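PDB 1H2B: alcohol dehydrogenase from Aeropyrum pernix, which probably catalyses the NAD+-dependent oxidation of alcohols, as expected of a zinc-containing alcohol dehydrogenase. Local coordinates for residues Phe42-Ile48 against Glu139-His145. Residues are numbered along the deposited sequence; the frame is centred on the assembly and turned at random.
Sequences FDVIVRI and EFMRTSH
An antiparallel ladder can be secured at one end by side chains as well as along its length by the backbone, and the pairing of F42-I48 with E139-H145 illustrates how. Strands 44-48 and 140-143 run at 149° with their axes 4.6 Å apart at closest approach. V44 and V46 form hydrogen-bonded pairs with T143 and M141: V44 N to T143 O 3.1 Å, T143 N to V44 O 2.8 Å, V46 N to M141 O 2.8 Å and M141 N to V46 O 2.9 Å. Between and beyond them, I45 faces R142 and R47 faces F140 as non-hydrogen-bonded pairs, with CA atoms 4.3 and 4.6 Å apart. I48 N to E139 O (3.0 Å) adds a further rung, beside which one water donates to I48 O and E139 O. D43, with phi/psi of -105/14°, joins V44 opposite T143 in a classic beta bulge.

Alternation sorts the side chains. V44, V46, M141 and T143 share one face, where L103 of strand 100-103 packs on the last three; I45 and F140 meet on the other (CG2 to CB 3.9 Å).

From the bulge, D43 receives two hydrogen bonds from H145, OD1 from N at 2.8 Å and OD2 from ND1 at 2.7 Å. F42 lies flat against the R142 guanidinium (planes at 9°), a cation-pi contact with R142 CZ 4.0 Å from the ring centroid; R142 NH1 also bonds R37 O and forms a salt bridge with E39.

Within the GroES-like domain, then, the D43 carboxylate holds H145 beyond the last ladder pair, and the cation-pi stack ties F42 back to R142 within the ladder.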
loop_
_atom_site.group_PDB
_atom_site.type_symbol
_atom_site.label_atom_id
_atom_site.label_comp_id
_atom_site.label_asym_id
_atom_site.label_seq_id
_atom_site.Cartn_x
_atom_site.Cartn_y
_atom_site.Cartn_z
ATOM N N PHE B 42 22.846 23.096 15.990
ATOM C CA PHE B 42 22.473 24.341 15.346
ATOM C C PHE B 42 23.624 24.861 14.535
ATOM O O PHE B 42 24.353 25.773 14.951
ATOM C CB PHE B 42 21.990 25.349 16.398
ATOM C CG PHE B 42 20.770 24.874 17.109
ATOM C CD1 PHE B 42 20.874 24.345 18.395
ATOM C CD2 PHE B 42 19.527 24.926 16.480
ATOM C CE1 PHE B 42 19.703 23.861 19.046
ATOM C CE2 PHE B 42 18.379 24.443 17.104
ATOM C CZ PHE B 42 18.480 23.908 18.405
ATOM N N ASP B 43 23.800 24.270 13.357
ATOM C CA ASP B 43 24.990 24.552 12.573
ATOM C C ASP B 43 24.681 25.479 11.374
ATOM O O ASP B 43 25.518 25.677 10.492
ATOM C CB ASP B 43 25.646 23.251 12.127
ATOM C CG ASP B 43 24.705 22.350 11.352
ATOM O OD1 ASP B 43 23.584 22.805 10.998
ATOM O OD2 ASP B 43 25.004 21.170 11.087
ATOM N N VAL B 44 23.497 26.102 11.379
ATOM C CA VAL B 44 23.151 27.094 10.363
ATOM C C VAL B 44 22.431 28.262 11.000
ATOM O O VAL B 44 21.567 28.057 11.825
ATOM C CB VAL B 44 22.190 26.526 9.257
ATOM C CG1 VAL B 44 21.711 27.626 8.317
ATOM C CG2 VAL B 44 22.881 25.413 8.479
ATOM N N ILE B 45 22.837 29.477 10.652
ATOM C CA ILE B 45 22.016 30.653 10.985
ATOM C C ILE B 45 21.483 31.286 9.699
ATOM O O ILE B 45 22.216 31.505 8.728
ATOM C CB ILE B 45 22.801 31.686 11.842
ATOM C CG1 ILE B 45 23.116 31.069 13.199
ATOM C CG2 ILE B 45 21.957 32.990 12.007
ATOM C CD1 ILE B 45 24.173 31.847 13.994
ATOM N N VAL B 46 20.179 31.588 9.702
ATOM C CA VAL B 46 19.501 32.183 8.568
ATOM C C VAL B 46 19.086 33.595 8.901
ATOM O O VAL B 46 18.625 33.856 10.013
ATOM C CB VAL B 46 18.229 31.334 8.222
ATOM C CG1 VAL B 46 17.378 31.999 7.183
ATOM C CG2 VAL B 46 18.660 29.937 7.779
ATOM N N ARG B 47 19.295 34.488 7.947
ATOM C CA ARG B 47 18.663 35.814 7.913
ATOM C C ARG B 47 17.254 35.645 7.357
ATOM O O ARG B 47 17.061 35.297 6.167
ATOM C CB ARG B 47 19.519 36.785 7.084
ATOM C CG ARG B 47 18.885 38.145 6.906
ATOM C CD ARG B 47 19.782 39.144 6.142
ATOM N NE ARG B 47 20.229 38.699 4.813
ATOM C CZ ARG B 47 19.631 39.011 3.661
ATOM N NH1 ARG B 47 18.500 39.723 3.667
ATOM N NH2 ARG B 47 20.154 38.586 2.500
ATOM N N ILE B 48 16.257 35.829 8.230
ATOM C CA ILE B 48 14.868 35.631 7.830
ATOM C C ILE B 48 14.440 36.635 6.782
ATOM O O ILE B 48 14.679 37.852 6.924
ATOM C CB ILE B 48 14.000 35.746 9.074
ATOM C CG1 ILE B 48 14.365 34.640 10.073
ATOM C CG2 ILE B 48 12.452 35.754 8.705
ATOM C CD1 ILE B 48 13.864 33.164 9.647
ATOM N N GLU B 139 15.201 38.784 13.257
ATOM C CA GLU B 139 16.073 39.052 12.121
ATOM C C GLU B 139 16.864 37.793 11.712
ATOM O O GLU B 139 17.100 37.566 10.503
ATOM C CB GLU B 139 17.036 40.204 12.486
ATOM C CG GLU B 139 17.870 40.707 11.316
ATOM C CD GLU B 139 18.829 41.855 11.647
ATOM O OE1 GLU B 139 18.939 42.261 12.835
ATOM O OE2 GLU B 139 19.495 42.349 10.699
ATOM N N PHE B 140 17.260 37.003 12.699
ATOM C CA PHE B 140 18.072 35.803 12.456
ATOM C C PHE B 140 17.532 34.650 13.246
ATOM O O PHE B 140 16.927 34.831 14.332
ATOM C CB PHE B 140 19.550 35.994 12.871
ATOM C CG PHE B 140 20.266 37.090 12.106
ATOM C CD1 PHE B 140 20.379 38.380 12.646
ATOM C CD2 PHE B 140 20.793 36.836 10.868
ATOM C CE1 PHE B 140 21.012 39.384 11.944
ATOM C CE2 PHE B 140 21.451 37.837 10.146
ATOM C CZ PHE B 140 21.563 39.113 10.692
ATOM N N MET B 141 17.794 33.445 12.751
ATOM C CA MET B 141 17.356 32.246 13.457
ATOM C C MET B 141 18.333 31.122 13.191
ATOM O O MET B 141 18.769 30.945 12.069
ATOM C CB MET B 141 15.956 31.812 12.944
ATOM C CG MET B 141 15.370 30.709 13.800
ATOM S SD MET B 141 13.865 29.971 12.999
ATOM C CE MET B 141 14.705 28.583 12.151
ATOM N N ARG B 142 18.685 30.391 14.248
ATOM C CA ARG B 142 19.483 29.180 14.116
ATOM C C ARG B 142 18.644 27.938 13.828
ATOM O O ARG B 142 17.470 27.801 14.287
ATOM C CB ARG B 142 20.426 29.007 15.315
ATOM C CG ARG B 142 19.767 28.678 16.645
ATOM C CD ARG B 142 20.756 28.588 17.798
ATOM N NE ARG B 142 20.141 27.959 18.956
ATOM C CZ ARG B 142 20.842 27.429 19.963
ATOM N NH1 ARG B 142 22.180 27.497 19.971
ATOM N NH2 ARG B 142 20.216 26.855 20.999
ATOM N N THR B 143 19.255 27.029 13.061
ATOM C CA THR B 143 18.588 25.790 12.700
ATOM C C THR B 143 19.645 24.754 12.365
ATOM O O THR B 143 20.828 25.051 12.531
ATOM C CB THR B 143 17.576 26.054 11.549
ATOM O OG1 THR B 143 16.845 24.850 11.325
ATOM C CG2 THR B 143 18.267 26.376 10.226
ATOM N N SER B 144 19.220 23.589 11.851
ATOM C CA SER B 144 20.142 22.513 11.436
ATOM C C SER B 144 20.215 22.482 9.916
ATOM O O SER B 144 19.245 22.733 9.211
ATOM C CB SER B 144 19.649 21.161 11.909
ATOM O OG SER B 144 20.388 20.103 11.262
ATOM N N HIS B 145 21.401 22.157 9.375
ATOM C CA HIS B 145 21.521 22.013 7.933
ATOM C C HIS B 145 20.558 20.928 7.424
ATOM O O HIS B 145 20.137 21.013 6.264
ATOM C CB HIS B 145 22.984 21.652 7.515
ATOM C CG HIS B 145 23.365 20.248 7.836
ATOM N ND1 HIS B 145 23.897 19.877 9.049
ATOM C CD2 HIS B 145 23.261 19.102 7.108
ATOM C CE1 HIS B 145 24.097 18.569 9.066
ATOM N NE2 HIS B 145 23.734 18.080 7.897
HETATM O O HOH W 1 22.637 19.723 12.586
HETATM O O HOH W 2 15.901 39.394 8.679
#